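Local atomic coordinates of thiol-activated cytolysin (Desulfobulbus propionicus, PDB entry 6NAL), a protein that probably acts as a pore-forming toxin of the cholesterol-dependent cytolysin family, whose members assemble on membranes and insert beta-hairpins to open large pores. Residues A[67-75]-A[115-123]; A[265-273]-A[312-320]. One frame throughout, in Å; residues are numbered along the deposited sequence.

Interaction 1 (A[67-75]-A[115-123])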
# COMPACT_ATOMS: atom_id res chain seq x y z
N TYR A 67 3.80 -44.97 -0.79
CA TYR A 67 2.55 -45.65 -0.47
C TYR A 67 1.63 -45.78 -1.68
O TYR A 67 0.41 -45.76 -1.51
CB TYR A 67 1.82 -44.91 0.64
CG TYR A 67 2.57 -44.86 1.95
CD1 TYR A 67 3.63 -43.98 2.13
CD2 TYR A 67 2.20 -45.67 3.01
CE1 TYR A 67 4.31 -43.93 3.34
CE2 TYR A 67 2.87 -45.61 4.21
CZ TYR A 67 3.92 -44.74 4.36
OH TYR A 67 4.57 -44.71 5.53
N GLU A 68 2.19 -45.89 -2.89
CA GLU A 68 1.38 -46.16 -4.08
C GLU A 68 0.61 -47.48 -3.93
O GLU A 68 -0.55 -47.58 -4.35
CB GLU A 68 2.23 -46.24 -5.36
CG GLU A 68 3.22 -45.09 -5.62
CD GLU A 68 3.62 -44.95 -7.12
OE1 GLU A 68 3.38 -45.91 -7.92
OE2 GLU A 68 4.17 -43.87 -7.47
N ASP A 69 1.23 -48.50 -3.34
CA ASP A 69 0.59 -49.81 -3.19
C ASP A 69 -0.46 -49.85 -2.09
O ASP A 69 -1.08 -50.89 -1.91
CB ASP A 69 1.64 -50.87 -2.91
CG ASP A 69 2.30 -50.70 -1.52
OD1 ASP A 69 2.15 -49.63 -0.86
OD2 ASP A 69 2.99 -51.66 -1.11
N VAL A 70 -0.74 -48.73 -1.43
CA VAL A 70 -1.76 -48.63 -0.39
C VAL A 70 -2.85 -47.62 -0.72
O VAL A 70 -3.85 -47.53 0.01
CB VAL A 70 -1.09 -48.29 0.96
CG1 VAL A 70 -2.02 -47.67 1.92
CG2 VAL A 70 -0.47 -49.57 1.50
N THR A 71 -2.73 -46.91 -1.84
CA THR A 71 -3.68 -45.86 -2.13
C THR A 71 -4.24 -46.03 -3.52
O THR A 71 -4.44 -45.06 -4.26
CB THR A 71 -3.06 -44.48 -2.04
OG1 THR A 71 -1.93 -44.43 -2.91
CG2 THR A 71 -2.61 -44.16 -0.70
N TYR A 72 -4.44 -47.24 -3.91
CA TYR A 72 -5.02 -47.58 -5.20
C TYR A 72 -6.54 -47.58 -5.11
O TYR A 72 -7.13 -47.66 -4.01
CB TYR A 72 -4.51 -48.97 -5.66
CG TYR A 72 -4.79 -50.06 -4.63
CD1 TYR A 72 -3.90 -50.30 -3.58
CD2 TYR A 72 -5.96 -50.81 -4.66
CE1 TYR A 72 -4.15 -51.28 -2.60
CE2 TYR A 72 -6.23 -51.76 -3.68
CZ TYR A 72 -5.31 -51.98 -2.66
OH TYR A 72 -5.52 -52.91 -1.69
N PRO A 73 -7.20 -47.50 -6.25
CA PRO A 73 -8.66 -47.44 -6.23
C PRO A 73 -9.22 -48.68 -5.57
O PRO A 73 -8.86 -49.80 -5.93
CB PRO A 73 -9.04 -47.36 -7.72
CG PRO A 73 -7.84 -46.87 -8.40
CD PRO A 73 -6.62 -47.25 -7.58
N GLY A 74 -10.13 -48.48 -4.62
CA GLY A 74 -10.69 -49.57 -3.88
C GLY A 74 -9.88 -50.03 -2.69
O GLY A 74 -10.28 -51.00 -2.02
N ALA A 75 -8.75 -49.39 -2.40
CA ALA A 75 -8.06 -49.71 -1.15
C ALA A 75 -8.92 -49.28 0.03
O ALA A 75 -9.88 -48.50 -0.11
CB ALA A 75 -6.69 -49.02 -1.07
N VAL A 115 -11.35 -58.49 -6.54
CA VAL A 115 -11.08 -58.19 -5.13
C VAL A 115 -10.04 -57.08 -5.06
O VAL A 115 -8.94 -57.22 -5.61
CB VAL A 115 -10.63 -59.44 -4.36
CG1 VAL A 115 -11.69 -60.54 -4.50
CG2 VAL A 115 -9.29 -59.91 -4.84
N PRO A 116 -10.33 -55.95 -4.40
CA PRO A 116 -9.41 -54.81 -4.46
C PRO A 116 -8.09 -55.10 -3.77
O PRO A 116 -7.93 -54.93 -2.56
CB PRO A 116 -10.15 -53.69 -3.72
CG PRO A 116 -11.58 -54.14 -3.64
CD PRO A 116 -11.50 -55.64 -3.56
N THR A 117 -7.13 -55.53 -4.56
CA THR A 117 -5.74 -55.63 -4.12
C THR A 117 -4.86 -54.92 -5.14
O THR A 117 -5.25 -54.71 -6.30
CB THR A 117 -5.28 -57.07 -3.96
OG1 THR A 117 -5.06 -57.59 -5.27
CG2 THR A 117 -6.41 -57.90 -3.23
N PHE A 118 -3.76 -54.37 -4.64
CA PHE A 118 -2.86 -53.63 -5.52
C PHE A 118 -2.53 -54.42 -6.78
O PHE A 118 -2.59 -53.89 -7.90
CB PHE A 118 -1.59 -53.28 -4.75
CG PHE A 118 -0.66 -52.37 -5.53
CD1 PHE A 118 -1.13 -51.20 -6.14
CD2 PHE A 118 0.66 -52.69 -5.68
CE1 PHE A 118 -0.28 -50.37 -6.87
CE2 PHE A 118 1.50 -51.87 -6.42
CZ PHE A 118 1.02 -50.71 -7.02
N ALA A 119 -2.18 -55.70 -6.63
CA ALA A 119 -1.78 -56.47 -7.80
C ALA A 119 -2.96 -56.70 -8.73
O ALA A 119 -2.82 -56.65 -9.96
CB ALA A 119 -1.15 -57.78 -7.38
N ASN A 120 -4.14 -56.91 -8.17
CA ASN A 120 -5.34 -57.07 -9.00
C ASN A 120 -5.78 -55.74 -9.63
O ASN A 120 -6.14 -55.70 -10.82
CB ASN A 120 -6.45 -57.69 -8.14
CG ASN A 120 -6.22 -59.19 -7.90
OD1 ASN A 120 -5.35 -59.82 -8.50
ND2 ASN A 120 -7.02 -59.77 -7.01
N VAL A 121 -5.78 -54.65 -8.86
CA VAL A 121 -6.24 -53.42 -9.47
C VAL A 121 -5.24 -53.00 -10.53
O VAL A 121 -5.63 -52.55 -11.60
CB VAL A 121 -6.44 -52.30 -8.45
CG1 VAL A 121 -6.78 -50.99 -9.11
CG2 VAL A 121 -7.63 -52.69 -7.50
N ARG A 122 -3.94 -53.18 -10.27
CA ARG A 122 -2.94 -52.73 -11.22
C ARG A 122 -3.05 -53.51 -12.53
O ARG A 122 -3.07 -52.93 -13.62
CB ARG A 122 -1.55 -52.87 -10.61
CG ARG A 122 -0.41 -52.36 -11.54
CD ARG A 122 0.98 -52.34 -10.84
NE ARG A 122 1.24 -53.58 -10.09
CZ ARG A 122 2.31 -53.81 -9.34
NH1 ARG A 122 3.25 -52.89 -9.22
NH2 ARG A 122 2.44 -54.97 -8.69
N ALA A 123 -3.14 -54.83 -12.44
CA ALA A 123 -3.26 -55.65 -13.64
C ALA A 123 -4.49 -55.26 -14.46
O ALA A 123 -4.41 -55.11 -15.68
CB ALA A 123 -3.34 -57.12 -13.27

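Interaction 2 (A[265-273]-A[312-320])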
# COMPACT_ATOMS: atom_id res chain seq x y z
N CYS A 265 7.88 -15.74 -17.08
CA CYS A 265 7.32 -17.09 -17.08
C CYS A 265 5.82 -17.06 -16.85
O CYS A 265 5.30 -16.19 -16.15
CB CYS A 265 7.96 -18.01 -16.01
SG CYS A 265 7.49 -19.80 -16.15
N SER A 266 5.13 -18.01 -17.48
CA SER A 266 3.67 -18.07 -17.53
C SER A 266 3.25 -19.50 -17.87
O SER A 266 4.08 -20.41 -17.97
CB SER A 266 3.15 -17.07 -18.56
OG SER A 266 3.68 -17.35 -19.85
N LYS A 267 1.94 -19.69 -18.08
CA LYS A 267 1.43 -20.97 -18.54
C LYS A 267 1.95 -21.34 -19.92
O LYS A 267 1.89 -22.52 -20.29
CB LYS A 267 -0.10 -20.96 -18.55
CG LYS A 267 -0.71 -19.81 -19.34
CD LYS A 267 -1.83 -20.30 -20.20
CE LYS A 267 -2.49 -19.15 -20.94
NZ LYS A 267 -1.70 -18.21 -21.62
N ASP A 268 2.46 -20.37 -20.68
CA ASP A 268 3.03 -20.68 -22.00
C ASP A 268 4.50 -21.07 -21.94
O ASP A 268 5.04 -21.53 -22.95
CB ASP A 268 2.90 -19.51 -22.97
CG ASP A 268 1.46 -19.21 -23.33
OD1 ASP A 268 0.67 -20.17 -23.56
OD2 ASP A 268 1.11 -18.01 -23.38
N GLY A 269 5.15 -20.88 -20.81
CA GLY A 269 6.54 -21.24 -20.67
C GLY A 269 7.34 -20.00 -20.35
O GLY A 269 6.87 -19.08 -19.77
N LEU A 270 8.59 -20.07 -20.80
CA LEU A 270 9.51 -18.97 -20.52
C LEU A 270 9.74 -18.16 -21.79
O LEU A 270 10.23 -18.68 -22.78
CB LEU A 270 10.85 -19.44 -19.95
CG LEU A 270 10.76 -19.88 -18.50
CD1 LEU A 270 9.78 -21.01 -18.32
CD2 LEU A 270 12.17 -20.32 -18.17
N LYS A 271 9.26 -16.93 -21.81
CA LYS A 271 9.45 -15.98 -22.91
C LYS A 271 10.38 -14.92 -22.33
O LYS A 271 9.96 -13.86 -21.84
CB LYS A 271 8.08 -15.44 -23.33
CG LYS A 271 8.17 -14.35 -24.38
CD LYS A 271 6.90 -13.46 -24.42
CE LYS A 271 6.79 -12.56 -23.15
NZ LYS A 271 7.37 -11.23 -23.32
N ILE A 272 11.67 -15.22 -22.35
CA ILE A 272 12.69 -14.29 -21.92
C ILE A 272 13.55 -14.02 -23.13
O ILE A 272 14.10 -14.95 -23.72
CB ILE A 272 13.54 -14.84 -20.78
CG1 ILE A 272 14.60 -13.81 -20.41
CG2 ILE A 272 14.22 -16.11 -21.22
CD1 ILE A 272 15.41 -14.22 -19.21
N ASP A 273 13.67 -12.75 -23.50
CA ASP A 273 14.32 -12.42 -24.76
C ASP A 273 15.26 -11.24 -24.59
O ASP A 273 15.21 -10.48 -23.61
CB ASP A 273 13.28 -12.14 -25.86
CG ASP A 273 13.90 -12.13 -27.26
OD1 ASP A 273 14.94 -12.80 -27.47
OD2 ASP A 273 13.37 -11.42 -28.13
N VAL A 312 16.82 -21.57 -21.47
CA VAL A 312 15.41 -21.20 -21.63
C VAL A 312 14.72 -22.13 -22.62
O VAL A 312 13.62 -22.66 -22.37
CB VAL A 312 15.30 -19.72 -22.06
CG1 VAL A 312 13.84 -19.29 -22.14
CG2 VAL A 312 16.07 -18.81 -21.10
N GLN A 313 15.32 -22.34 -23.78
CA GLN A 313 14.70 -23.25 -24.73
C GLN A 313 14.74 -24.71 -24.24
O GLN A 313 13.83 -25.51 -24.54
CB GLN A 313 15.37 -23.06 -26.09
CG GLN A 313 14.92 -24.08 -27.15
CD GLN A 313 15.79 -24.07 -28.41
OE1 GLN A 313 16.24 -25.15 -28.81
NE2 GLN A 313 16.08 -22.88 -28.98
N LYS A 314 15.75 -25.12 -23.47
CA LYS A 314 15.63 -26.46 -22.90
C LYS A 314 14.46 -26.54 -21.93
O LYS A 314 13.82 -27.59 -21.82
CB LYS A 314 16.92 -26.89 -22.18
CG LYS A 314 16.78 -28.34 -21.61
CD LYS A 314 18.09 -29.12 -21.50
CE LYS A 314 18.96 -28.62 -20.35
NZ LYS A 314 20.43 -28.61 -20.73
N ILE A 315 14.14 -25.47 -21.21
CA ILE A 315 13.02 -25.56 -20.26
C ILE A 315 11.70 -25.65 -20.99
O ILE A 315 10.84 -26.48 -20.66
CB ILE A 315 13.05 -24.37 -19.28
CG1 ILE A 315 14.23 -24.54 -18.33
CG2 ILE A 315 11.75 -24.33 -18.54
CD1 ILE A 315 14.43 -23.48 -17.37
N ASN A 316 11.52 -24.81 -22.01
CA ASN A 316 10.27 -24.78 -22.74
C ASN A 316 10.04 -26.07 -23.44
O ASN A 316 8.90 -26.49 -23.64
CB ASN A 316 10.27 -23.65 -23.76
CG ASN A 316 10.04 -22.34 -23.09
OD1 ASN A 316 9.26 -22.28 -22.14
ND2 ASN A 316 10.71 -21.30 -23.53
N ARG A 317 11.10 -26.74 -23.79
CA ARG A 317 10.92 -28.03 -24.41
C ARG A 317 10.46 -29.07 -23.42
O ARG A 317 9.53 -29.84 -23.70
CB ARG A 317 12.21 -28.47 -25.05
CG ARG A 317 11.91 -29.57 -26.22
CD ARG A 317 13.31 -29.86 -26.64
NE ARG A 317 14.19 -28.65 -26.60
CZ ARG A 317 15.40 -28.53 -26.11
NH1 ARG A 317 16.04 -29.62 -25.81
NH2 ARG A 317 15.88 -27.27 -26.09
N ILE A 318 11.16 -29.16 -22.28
CA ILE A 318 10.69 -30.01 -21.19
C ILE A 318 9.22 -29.76 -20.92
O ILE A 318 8.48 -30.70 -20.64
CB ILE A 318 11.52 -29.79 -19.92
CG1 ILE A 318 12.97 -30.23 -20.12
CG2 ILE A 318 10.85 -30.57 -18.81
CD1 ILE A 318 13.92 -29.47 -19.20
N ILE A 319 8.77 -28.49 -20.97
CA ILE A 319 7.39 -28.19 -20.58
C ILE A 319 6.40 -28.64 -21.65
O ILE A 319 5.25 -28.96 -21.34
CB ILE A 319 7.21 -26.68 -20.31
CG1 ILE A 319 7.91 -26.25 -19.05
CG2 ILE A 319 5.74 -26.29 -20.20
CD1 ILE A 319 8.02 -24.77 -18.92
N TRP A 320 6.76 -28.50 -22.92
CA TRP A 320 5.80 -28.74 -24.00
C TRP A 320 6.05 -30.07 -24.69
O TRP A 320 5.46 -30.33 -25.75
CB TRP A 320 5.81 -27.58 -25.01
CG TRP A 320 5.36 -26.36 -24.31
CD1 TRP A 320 6.11 -25.24 -24.03
CD2 TRP A 320 4.09 -26.16 -23.67
NE1 TRP A 320 5.38 -24.36 -23.29
CE2 TRP A 320 4.13 -24.90 -23.05
CE3 TRP A 320 2.92 -26.94 -23.56
CZ2 TRP A 320 3.04 -24.37 -22.35
CZ3 TRP A 320 1.84 -26.42 -22.86
CH2 TRP A 320 1.91 -25.14 -22.27

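Interaction 1 (A[67-75]-A[115-123])
Tyr72 and Phe118 pack where a turn-rich loop meets the capped N-terminus of helix 118-133, in the MACPF/CDC-type part of the toxin, their ring planes oblique at 44° and Tyr72 CD1 3.9 Å from Phe118 CD1. The tight side centres on the Tyr72 phenol. With CG set between the backbone N and the carbonyl carbon (chi1 56°), the ring is sandwiched: Ala75 CB covers one face over its centre, and Phe118 N lies over the opposite face, 3.5 Å from Tyr72 CZ. Val121 brings its CG2 to 3.8 Å from Tyr72 CD2 and 3.5 Å from Pro73 O. The type II turn from Tyr72 to Ala75 brings Gly74 O to 3.2 Å from Pro116 CB. At the rim of the phenol, Pro116 O sits near the ring plane, 3.3 Å from Tyr72 OH, and accepts a hydrogen bond from Lys95 NZ. The other side is looser and reaches solvent. There the Phe118 ring receives the Asp69 backbone on one face, Asp69 CA standing 3.6 Å from the ring centroid and almost on its normal, while the Asp69 carboxylate leads away from the helix. Thr117 caps that helix, its OG1 accepting from Asn120 N at 3.1 Å.

Interaction 2 (A[265-273]-A[312-320])
Gly269 and Asn316 bring the two backbones closest, their CA atoms 5.5 Å apart, where a short hairpin lies against helix 309-320. The hairpin reverses through a type I turn from Ser266 to Gly269, closed by paired backbone bonds between Ser266 and Gly269, and the chain then runs on in extended form past Val312. The Asn316 amide pairs with the backbone N-H and C=O of Leu270. Its OD1 takes Leu270 N at 2.7 Å in a nearly straight bond (173°), on a lone pair in the carbonyl plane, and its ND2 gives to Leu270 O at 2.8 Å, much as a neighbouring strand would. Gly269, with no side chain, lets OD1 come close over its CA. This hairpin belongs to the segment joining strands 232-250 and 287-294; in related cytolysins the corresponding segment refolds into a transmembrane beta-hairpin, and a similar role is plausible here. At the turn, Trp320 NE1 donates to Asp268 O at 2.9 Å, bent (138°) and from above the carbonyl plane, while the benzo edge of the indole points at Lys267 O. Alongside the Asn316 bonds the contact becomes apolar. Leu270, with CG anti to the carbonyl carbon (chi1 -75°), sets CD1 3.9 Å from Ile315 CG2 and its CB against Val312 CG1. Farther along, Ile272 and Val312 meet at about a right angle, and their packing is tight: Ile272 CG2 is 3.3 Å from Val312 CG2.

In the fold
Interaction 1 comes first along the chain, complete before interaction 2 begins; their centres lie about 37 Å apart, and about 19 Å separates their nearest atoms. Both border the large antiparallel sheet of the cytolysin fold. The loop of interaction 1 bonds through Gly74 and Ala75 to Val235 on strand 232-250; that same strand leads, by way of helix 254-264, into the hairpin of interaction 2. Helix 309-320 in turn rests Ile315 on strand 287-294 and Ile319 on strand 187-202. In related toxins the bent central sheet straightens and helical segments beside it refold during pore formation, so interaction 2 probably includes part of the refolding segment and would have to break, whereas interaction 1 lies apart from it.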